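Enterochelin esterase (Salmonella enterica subsp. enterica serovar Typhimurium, PDB 3MGA) probably hydrolyses the ester bonds of the siderophore ferric enterobactin, so that the captured iron can be released. Local coordinates at residues G59-H64 / W81-A86; W220-S225 / G391-L396; R230-A235 / L398-L403. All coordinates share one frame; numbering follows the deposited sequence.

Interaction 1 of 3, residues G59-H64 / W81-A86; sequences GVTDHH and WRWSTA
Trp83 holds CG anti to its backbone N (chi1 -179°), and its side chain extends toward the loop 59-64. In Thr61 a chi1 of 66° puts OG1 between the backbone N and the carbonyl carbon, which sends the methyl CG2 anti to the carbonyl carbon, toward the indole. The two side chains come from opposite directions and meet in the N-terminal E-set domain, a beta sandwich. The loop 59-64 follows strand 52-57 of one sheet, and Trp83 sits on strand 80-87 of the other. Thr61 CG2 reaches the benzo end of the indole, 3.6 Å from Trp83 CH2, at an oblique approach. Beside this pair, Val60 CG1 is only loosely near Thr85 OG1, at 4.5 Å. The Thr61-Trp83 contact is apolar, and the polar atoms of these two side chains bond elsewhere. Thr61 OG1 bonds back to Val55 O and Ile57 N of the preceding strand, and Trp83 NE1 bonds to Gln70 OE1. The indole also packs on Val55 and Ile57. Asp62 braces the loop from within. Its OD1 accepts from the backbone N of His64, an Asx turn. Its OD2 takes the backbone N of Gly59 at 3.0 Å, nearly straight (170°), from above the carboxylate plane.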
loop_
_atom_site.group_PDB
_atom_site.type_symbol
_atom_site.label_atom_id
_atom_site.label_comp_id
_atom_site.label_asym_id
_atom_site.label_seq_id
_atom_site.Cartn_x
_atom_site.Cartn_y
_atom_site.Cartn_z
ATOM N N GLY A 59 5.014 2.764 -9.815
ATOM C CA GLY A 59 6.466 2.702 -9.668
ATOM C C GLY A 59 7.261 2.313 -10.908
ATOM O O GLY A 59 8.448 2.006 -10.807
ATOM N N VAL A 60 6.629 2.307 -12.076
ATOM C CA VAL A 60 7.343 1.959 -13.298
ATOM C C VAL A 60 7.154 3.023 -14.385
ATOM O O VAL A 60 8.140 3.486 -14.961
ATOM C CB VAL A 60 6.945 0.579 -13.828
ATOM C CG1 VAL A 60 7.711 0.271 -15.122
ATOM C CG2 VAL A 60 7.224 -0.475 -12.789
ATOM N N THR A 61 5.905 3.411 -14.654
ATOM C CA THR A 61 5.622 4.426 -15.665
ATOM C C THR A 61 4.926 5.668 -15.112
ATOM O O THR A 61 4.340 6.438 -15.873
ATOM C CB THR A 61 4.744 3.865 -16.802
ATOM O OG1 THR A 61 3.442 3.531 -16.299
ATOM C CG2 THR A 61 5.401 2.643 -17.448
ATOM N N ASP A 62 4.997 5.882 -13.804
ATOM C CA ASP A 62 4.343 7.045 -13.181
ATOM C C ASP A 62 5.354 8.110 -12.732
ATOM O O ASP A 62 6.503 8.105 -13.158
ATOM C CB ASP A 62 3.437 6.593 -12.022
ATOM C CG ASP A 62 4.203 5.912 -10.893
ATOM O OD1 ASP A 62 5.449 5.894 -10.928
ATOM O OD2 ASP A 62 3.552 5.386 -9.963
ATOM N N HIS A 63 4.914 9.021 -11.874
ATOM C CA HIS A 63 5.759 10.098 -11.378
ATOM C C HIS A 63 6.837 9.645 -10.390
ATOM O O HIS A 63 7.804 10.371 -10.168
ATOM C CB HIS A 63 4.895 11.153 -10.697
ATOM C CG HIS A 63 4.246 10.670 -9.439
ATOM N ND1 HIS A 63 4.814 10.847 -8.196
ATOM C CD2 HIS A 63 3.090 9.999 -9.233
ATOM C CE1 HIS A 63 4.029 10.314 -7.277
ATOM N NE2 HIS A 63 2.976 9.792 -7.881
ATOM N N HIS A 64 6.674 8.472 -9.779
ATOM C CA HIS A 64 7.670 7.981 -8.821
ATOM C C HIS A 64 9.028 7.718 -9.486
ATOM O O HIS A 64 10.073 7.834 -8.840
ATOM C CB HIS A 64 7.163 6.739 -8.064
ATOM C CG HIS A 64 5.978 7.013 -7.187
ATOM N ND1 HIS A 64 6.098 7.528 -5.914
ATOM C CD2 HIS A 64 4.649 6.852 -7.402
ATOM C CE1 HIS A 64 4.897 7.668 -5.381
ATOM N NE2 HIS A 64 4.000 7.269 -6.265
ATOM N N TRP A 81 -3.746 -2.959 -29.487
ATOM C CA TRP A 81 -2.794 -1.978 -28.989
ATOM C C TRP A 81 -1.791 -2.788 -28.172
ATOM O O TRP A 81 -2.145 -3.789 -27.554
ATOM C CB TRP A 81 -3.455 -0.900 -28.141
ATOM C CG TRP A 81 -4.323 0.040 -28.908
ATOM C CD1 TRP A 81 -5.582 -0.201 -29.367
ATOM C CD2 TRP A 81 -4.024 1.399 -29.253
ATOM N NE1 TRP A 81 -6.077 0.911 -30.002
ATOM C CE2 TRP A 81 -5.142 1.908 -29.944
ATOM C CE3 TRP A 81 -2.916 2.229 -29.061
ATOM C CZ2 TRP A 81 -5.188 3.214 -30.438
ATOM C CZ3 TRP A 81 -2.958 3.521 -29.551
ATOM C CH2 TRP A 81 -4.089 4.003 -30.233
ATOM N N ARG A 82 -0.545 -2.341 -28.162
ATOM C CA ARG A 82 0.511 -3.068 -27.499
ATOM C C ARG A 82 1.547 -2.131 -26.918
ATOM O O ARG A 82 1.733 -1.013 -27.390
ATOM C CB ARG A 82 1.175 -3.978 -28.547
ATOM C CG ARG A 82 2.394 -4.772 -28.085
ATOM C CD ARG A 82 3.021 -5.529 -29.254
ATOM N NE ARG A 82 3.480 -4.621 -30.305
ATOM C CZ ARG A 82 4.000 -5.009 -31.471
ATOM N NH1 ARG A 82 4.130 -6.301 -31.761
ATOM N NH2 ARG A 82 4.382 -4.095 -32.358
ATOM N N TRP A 83 2.223 -2.612 -25.884
ATOM C CA TRP A 83 3.288 -1.870 -25.235
ATOM C C TRP A 83 4.046 -2.845 -24.354
ATOM O O TRP A 83 3.448 -3.671 -23.673
ATOM C CB TRP A 83 2.743 -0.703 -24.411
ATOM C CG TRP A 83 3.815 0.098 -23.754
ATOM C CD1 TRP A 83 4.505 1.146 -24.293
ATOM C CD2 TRP A 83 4.324 -0.084 -22.431
ATOM N NE1 TRP A 83 5.417 1.628 -23.384
ATOM C CE2 TRP A 83 5.327 0.889 -22.232
ATOM C CE3 TRP A 83 4.031 -0.978 -21.391
ATOM C CZ2 TRP A 83 6.042 0.994 -21.035
ATOM C CZ3 TRP A 83 4.739 -0.867 -20.194
ATOM C CH2 TRP A 83 5.728 0.114 -20.028
ATOM N N SER A 84 5.366 -2.745 -24.372
ATOM C CA SER A 84 6.201 -3.638 -23.591
ATOM C C SER A 84 7.221 -2.873 -22.782
ATOM O O SER A 84 7.494 -1.703 -23.054
ATOM C CB SER A 84 6.913 -4.625 -24.518
ATOM O OG SER A 84 5.976 -5.435 -25.202
ATOM N N THR A 85 7.784 -3.555 -21.788
ATOM C CA THR A 85 8.792 -2.976 -20.917
ATOM C C THR A 85 9.577 -4.085 -20.232
ATOM O O THR A 85 9.277 -5.264 -20.413
ATOM C CB THR A 85 8.144 -2.080 -19.834
ATOM O OG1 THR A 85 9.151 -1.597 -18.935
ATOM C CG2 THR A 85 7.118 -2.855 -19.039
ATOM N N ALA A 86 10.588 -3.693 -19.458
ATOM C CA ALA A 86 11.403 -4.632 -18.699
ATOM C C ALA A 86 11.017 -4.549 -17.220
ATOM O O ALA A 86 10.777 -3.463 -16.692
ATOM C CB ALA A 86 12.869 -4.322 -18.870
#

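Interaction 2 of 3, residues W220-S225 / G391-L396; sequences WPALAS and GLTQGL
Leu223 lays its methyl CD2 against the methyl CD1 of Leu396, 4.0 Å away, and the two side chains cross at about a right angle. Leu223 leaves its backbone at a slant to helix 385-399, and the branch further out does the touching: CG lies beside the backbone N (chi1 -66°), and CD2 then projects to the partner. Leu396 starts out toward helix 220-228 and offers CD1. Beside this pair, Ala222 CB, from the residue before Leu223, faces Thr393 CG2, about one turn before Leu396, at 4.3 Å, a looser meeting of two methyl groups. The closest backbones are those of Leu223 and Thr393, whose CA atoms are 7.3 Å apart. Small residues at positions 222 and 393 are consistent with this short spacing. The two helices belong to the alpha/beta-hydrolase domain, with its mixed sheet of eight strands. They pack side by side on the same sheet. Leu223 also touches Leu192 and Tyr237 on strands 185-193 and 236-240, while the neighbouring Leu392 reaches Leu310 and Gln312 on strand 308-312. Trp163, from a loop, packs on both Ala222 and Thr393. All four residues that touch across the contact are buried, and they meet through carbon atoms alone. The hydroxyl of Thr393 is used outside the pair of segments: OG1 bonds to Pro161 O of the loop that carries Trp163, and also to Gly390 O in its own helix. Ser225 OG likewise bonds to Arg165 O, further along that loop.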
loop_
_atom_site.group_PDB
_atom_site.type_symbol
_atom_site.label_atom_id
_atom_site.label_comp_id
_atom_site.label_asym_id
_atom_site.label_seq_id
_atom_site.Cartn_x
_atom_site.Cartn_y
_atom_site.Cartn_z
ATOM N N TRP A 220 -9.489 -9.764 6.275
ATOM C CA TRP A 220 -9.968 -10.856 7.154
ATOM C C TRP A 220 -9.527 -12.271 6.716
ATOM O O TRP A 220 -8.929 -13.008 7.507
ATOM C CB TRP A 220 -11.496 -10.870 7.282
ATOM C CG TRP A 220 -12.214 -9.556 7.132
ATOM C CD1 TRP A 220 -13.132 -9.252 6.176
ATOM C CD2 TRP A 220 -12.067 -8.378 7.935
ATOM N NE1 TRP A 220 -13.583 -7.971 6.345
ATOM C CE2 TRP A 220 -12.946 -7.411 7.418
ATOM C CE3 TRP A 220 -11.287 -8.048 9.044
ATOM C CZ2 TRP A 220 -13.073 -6.141 7.974
ATOM C CZ3 TRP A 220 -11.414 -6.779 9.594
ATOM C CH2 TRP A 220 -12.293 -5.846 9.057
ATOM N N PRO A 221 -9.835 -12.662 5.458
ATOM C CA PRO A 221 -9.457 -14.009 5.035
ATOM C C PRO A 221 -7.979 -14.329 5.230
ATOM O O PRO A 221 -7.647 -15.437 5.665
ATOM C CB PRO A 221 -9.836 -14.036 3.550
ATOM C CG PRO A 221 -10.890 -12.985 3.409
ATOM C CD PRO A 221 -10.511 -11.918 4.380
ATOM N N ALA A 222 -7.107 -13.365 4.926
ATOM C CA ALA A 222 -5.658 -13.550 5.070
ATOM C C ALA A 222 -5.253 -13.698 6.530
ATOM O O ALA A 222 -4.387 -14.510 6.860
ATOM C CB ALA A 222 -4.903 -12.401 4.435
ATOM N N LEU A 223 -5.877 -12.908 7.400
ATOM C CA LEU A 223 -5.581 -12.963 8.835
ATOM C C LEU A 223 -6.043 -14.279 9.457
ATOM O O LEU A 223 -5.315 -14.895 10.235
ATOM C CB LEU A 223 -6.235 -11.793 9.561
ATOM C CG LEU A 223 -5.715 -10.406 9.205
ATOM C CD1 LEU A 223 -6.577 -9.339 9.872
ATOM C CD2 LEU A 223 -4.258 -10.267 9.608
ATOM N N ALA A 224 -7.255 -14.701 9.121
ATOM C CA ALA A 224 -7.800 -15.951 9.652
ATOM C C ALA A 224 -6.966 -17.139 9.170
ATOM O O ALA A 224 -6.725 -18.084 9.923
ATOM C CB ALA A 224 -9.277 -16.119 9.254
ATOM N N SER A 225 -6.518 -17.083 7.921
ATOM C CA SER A 225 -5.696 -18.151 7.362
ATOM C C SER A 225 -4.384 -18.290 8.140
ATOM O O SER A 225 -3.990 -19.386 8.494
ATOM C CB SER A 225 -5.401 -17.888 5.888
ATOM O OG SER A 225 -4.606 -18.927 5.347
ATOM N N GLY A 391 3.135 -7.248 2.922
ATOM C CA GLY A 391 4.037 -6.758 3.959
ATOM C C GLY A 391 3.287 -6.528 5.251
ATOM O O GLY A 391 3.875 -6.527 6.339
ATOM N N LEU A 392 1.980 -6.334 5.129
ATOM C CA LEU A 392 1.147 -6.100 6.287
ATOM C C LEU A 392 1.133 -7.396 7.113
ATOM O O LEU A 392 1.387 -7.375 8.314
ATOM C CB LEU A 392 -0.277 -5.724 5.862
ATOM C CG LEU A 392 -1.092 -4.812 6.788
ATOM C CD1 LEU A 392 -2.574 -4.846 6.352
ATOM C CD2 LEU A 392 -0.971 -5.184 8.244
ATOM N N THR A 393 0.857 -8.523 6.458
ATOM C CA THR A 393 0.793 -9.802 7.162
ATOM C C THR A 393 2.168 -10.273 7.607
ATOM O O THR A 393 2.306 -10.837 8.698
ATOM C CB THR A 393 0.093 -10.912 6.339
ATOM O OG1 THR A 393 0.785 -11.114 5.100
ATOM C CG2 THR A 393 -1.350 -10.545 6.074
ATOM N N GLN A 394 3.185 -10.043 6.774
ATOM C CA GLN A 394 4.552 -10.431 7.134
ATOM C C GLN A 394 5.053 -9.588 8.303
ATOM O O GLN A 394 5.757 -10.085 9.181
ATOM C CB GLN A 394 5.503 -10.297 5.949
ATOM C CG GLN A 394 6.940 -10.686 6.278
ATOM C CD GLN A 394 7.082 -12.137 6.700
ATOM O OE1 GLN A 394 6.927 -13.053 5.890
ATOM N NE2 GLN A 394 7.443 -12.350 7.962
ATOM N N GLY A 395 4.680 -8.313 8.304
ATOM C CA GLY A 395 5.064 -7.384 9.352
ATOM C C GLY A 395 4.511 -7.766 10.703
ATOM O O GLY A 395 5.183 -7.618 11.708
ATOM N N LEU A 396 3.269 -8.238 10.728
ATOM C CA LEU A 396 2.631 -8.685 11.975
ATOM C C LEU A 396 3.361 -9.914 12.519
ATOM O O LEU A 396 3.518 -10.068 13.730
ATOM C CB LEU A 396 1.154 -8.994 11.730
ATOM C CG LEU A 396 0.261 -7.784 11.445
ATOM C CD1 LEU A 396 -1.038 -8.197 10.761
ATOM C CD2 LEU A 396 -0.008 -6.980 12.745
#

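Interaction 3 of 3, residues R230-A235 / L398-L403; sequences RLLPGA and LLWQPL
The indole of Trp400 has Pro233 CG over one face, 4.0 Å above the plane and shifted toward the rim, and the two side chains cross at about a right angle. At the edge of the indole, near its plane, is the methyl CD2 of Leu232, 3.9 Å from Trp400 CE3. The same CE3 also has Pro233 CD at 3.7 Å, in an oblique contact, so two consecutive residues share one corner of the ring. Further along the rim, Ala235 CB comes obliquely to Trp400 CH2 at 4.1 Å. Trp400 lies at the junction between helices 385-399 and 401-404. It is the first residue to leave the first helix and the N-cap residue of the second. Its CG lies beside the backbone N (chi1 -72°), and the ring reaches across to the loop 230-235. That loop begins with a Schellman motif at Arg230, which ends helix 220-228, and it leads into strand 236-240. The contact therefore lies at a helix-to-strand connection of the alpha/beta-hydrolase domain. Tyr237 on that strand touches both Leu232 and Trp400, and Pro203 packs on Pro233, Ala235 and Trp400. The indole N-H points to a separate partner: Trp400 NE1 bonds to Arg282 O. The indole thus has its polar atom satisfied on one side and carbon contacts on the benzo part. Between these two segments the loop is joined by apolar packing alone, while the bond to Arg282 O probably helps fix how the ring is turned.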
loop_
_atom_site.group_PDB
_atom_site.type_symbol
_atom_site.label_atom_id
_atom_site.label_comp_id
_atom_site.label_asym_id
_atom_site.label_seq_id
_atom_site.Cartn_x
_atom_site.Cartn_y
_atom_site.Cartn_z
ATOM N N ARG A 230 -1.288 -21.220 12.627
ATOM C CA ARG A 230 -0.543 -20.973 13.864
ATOM C C ARG A 230 0.654 -20.057 13.610
ATOM O O ARG A 230 1.628 -20.061 14.365
ATOM C CB ARG A 230 -0.157 -22.290 14.569
ATOM C CG ARG A 230 -1.371 -23.215 14.751
ATOM C CD ARG A 230 -1.110 -24.478 15.578
ATOM N NE ARG A 230 -1.043 -24.217 17.022
ATOM C CZ ARG A 230 0.070 -23.973 17.719
ATOM N NH1 ARG A 230 -0.017 -23.753 19.026
ATOM N NH2 ARG A 230 1.267 -23.946 17.130
ATOM N N LEU A 231 0.551 -19.252 12.549
ATOM C CA LEU A 231 1.598 -18.305 12.180
ATOM C C LEU A 231 1.308 -16.900 12.739
ATOM O O LEU A 231 2.121 -15.994 12.610
ATOM C CB LEU A 231 1.804 -18.293 10.665
ATOM C CG LEU A 231 2.393 -19.597 10.092
ATOM C CD1 LEU A 231 2.501 -19.528 8.582
ATOM C CD2 LEU A 231 3.775 -19.928 10.704
ATOM N N LEU A 232 0.135 -16.732 13.338
ATOM C CA LEU A 232 -0.251 -15.492 14.017
ATOM C C LEU A 232 -1.034 -15.932 15.248
ATOM O O LEU A 232 -1.695 -16.964 15.227
ATOM C CB LEU A 232 -1.126 -14.566 13.162
ATOM C CG LEU A 232 -0.574 -13.785 11.967
ATOM C CD1 LEU A 232 -1.725 -13.072 11.263
ATOM C CD2 LEU A 232 0.508 -12.768 12.354
ATOM N N PRO A 233 -0.956 -15.160 16.330
ATOM C CA PRO A 233 -1.693 -15.520 17.524
ATOM C C PRO A 233 -3.128 -15.027 17.426
ATOM O O PRO A 233 -3.415 -14.139 16.616
ATOM C CB PRO A 233 -0.963 -14.738 18.607
ATOM C CG PRO A 233 -0.546 -13.472 17.910
ATOM C CD PRO A 233 -0.234 -13.883 16.486
ATOM N N GLY A 234 -4.030 -15.602 18.216
ATOM C CA GLY A 234 -5.402 -15.120 18.230
ATOM C C GLY A 234 -5.299 -13.675 18.682
ATOM O O GLY A 234 -4.717 -13.397 19.722
ATOM N N ALA A 235 -5.851 -12.755 17.904
ATOM C CA ALA A 235 -5.736 -11.335 18.213
ATOM C C ALA A 235 -7.033 -10.583 18.052
ATOM O O ALA A 235 -8.063 -11.164 17.755
ATOM C CB ALA A 235 -4.666 -10.703 17.305
ATOM N N LEU A 398 6.552 -10.586 12.069
ATOM C CA LEU A 398 7.814 -10.102 12.614
ATOM C C LEU A 398 7.596 -9.431 13.956
ATOM O O LEU A 398 8.250 -9.773 14.946
ATOM C CB LEU A 398 8.482 -9.116 11.660
ATOM C CG LEU A 398 8.985 -9.754 10.381
ATOM C CD1 LEU A 398 9.601 -8.693 9.447
ATOM C CD2 LEU A 398 10.008 -10.855 10.742
ATOM N N LEU A 399 6.673 -8.478 13.996
ATOM C CA LEU A 399 6.381 -7.781 15.242
ATOM C C LEU A 399 5.924 -8.727 16.364
ATOM O O LEU A 399 6.213 -8.480 17.529
ATOM C CB LEU A 399 5.354 -6.675 15.021
ATOM C CG LEU A 399 5.865 -5.529 14.152
ATOM C CD1 LEU A 399 4.746 -4.547 13.834
ATOM C CD2 LEU A 399 7.042 -4.831 14.829
ATOM N N TRP A 400 5.214 -9.797 16.016
ATOM C CA TRP A 400 4.746 -10.749 17.026
ATOM C C TRP A 400 5.543 -12.038 17.056
ATOM O O TRP A 400 5.123 -13.007 17.674
ATOM C CB TRP A 400 3.264 -11.100 16.837
ATOM C CG TRP A 400 2.312 -10.031 17.180
ATOM C CD1 TRP A 400 2.377 -9.188 18.248
ATOM C CD2 TRP A 400 1.056 -9.785 16.554
ATOM N NE1 TRP A 400 1.275 -8.375 18.281
ATOM C CE2 TRP A 400 0.440 -8.731 17.255
ATOM C CE3 TRP A 400 0.396 -10.341 15.451
ATOM C CZ2 TRP A 400 -0.799 -8.221 16.892
ATOM C CZ3 TRP A 400 -0.824 -9.835 15.089
ATOM C CH2 TRP A 400 -1.417 -8.787 15.811
ATOM N N GLN A 401 6.707 -12.045 16.415
ATOM C CA GLN A 401 7.545 -13.247 16.376
ATOM C C GLN A 401 7.772 -13.892 17.755
ATOM O O GLN A 401 7.719 -15.105 17.860
ATOM C CB GLN A 401 8.885 -12.950 15.714
ATOM C CG GLN A 401 9.668 -14.194 15.336
ATOM C CD GLN A 401 10.964 -13.858 14.615
ATOM O OE1 GLN A 401 11.157 -14.231 13.454
ATOM N NE2 GLN A 401 11.831 -13.099 15.276
ATOM N N PRO A 402 8.034 -13.087 18.805
ATOM C CA PRO A 402 8.256 -13.695 20.132
ATOM C C PRO A 402 7.081 -14.534 20.646
ATOM O O PRO A 402 7.298 -15.637 21.140
ATOM C CB PRO A 402 8.499 -12.484 21.046
ATOM C CG PRO A 402 9.024 -11.423 20.134
ATOM C CD PRO A 402 8.326 -11.637 18.810
ATOM N N LEU A 403 5.859 -14.015 20.533
ATOM C CA LEU A 403 4.667 -14.746 20.967
ATOM C C LEU A 403 4.429 -15.959 20.087
ATOM O O LEU A 403 4.181 -17.050 20.581
ATOM C CB LEU A 403 3.402 -13.885 20.885
ATOM C CG LEU A 403 3.209 -12.642 21.743
ATOM C CD1 LEU A 403 4.214 -11.557 21.389
ATOM C CD2 LEU A 403 1.793 -12.140 21.533
#

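From the N terminus, interaction 1 closes first. It joins the loop after strand 52-57 to strand 80-87, a local closure inside the N-terminal domain. Interactions 2 and 3 come later and lie on the other side of the chain's centre, with centres about 29 and 38 Å from that of interaction 1. Both are long-range closures in the esterase domain. Their segments alternate along the chain, so they cross rather than nest. Helix 220-228 and the loop after it meet helix 385-399 and its C-terminal continuation in turn. The two contacts touch through Leu232, whose CD2 is 3.9 Å from Leu396 CB. Together they tie the C-terminal end to the earlier part of this domain.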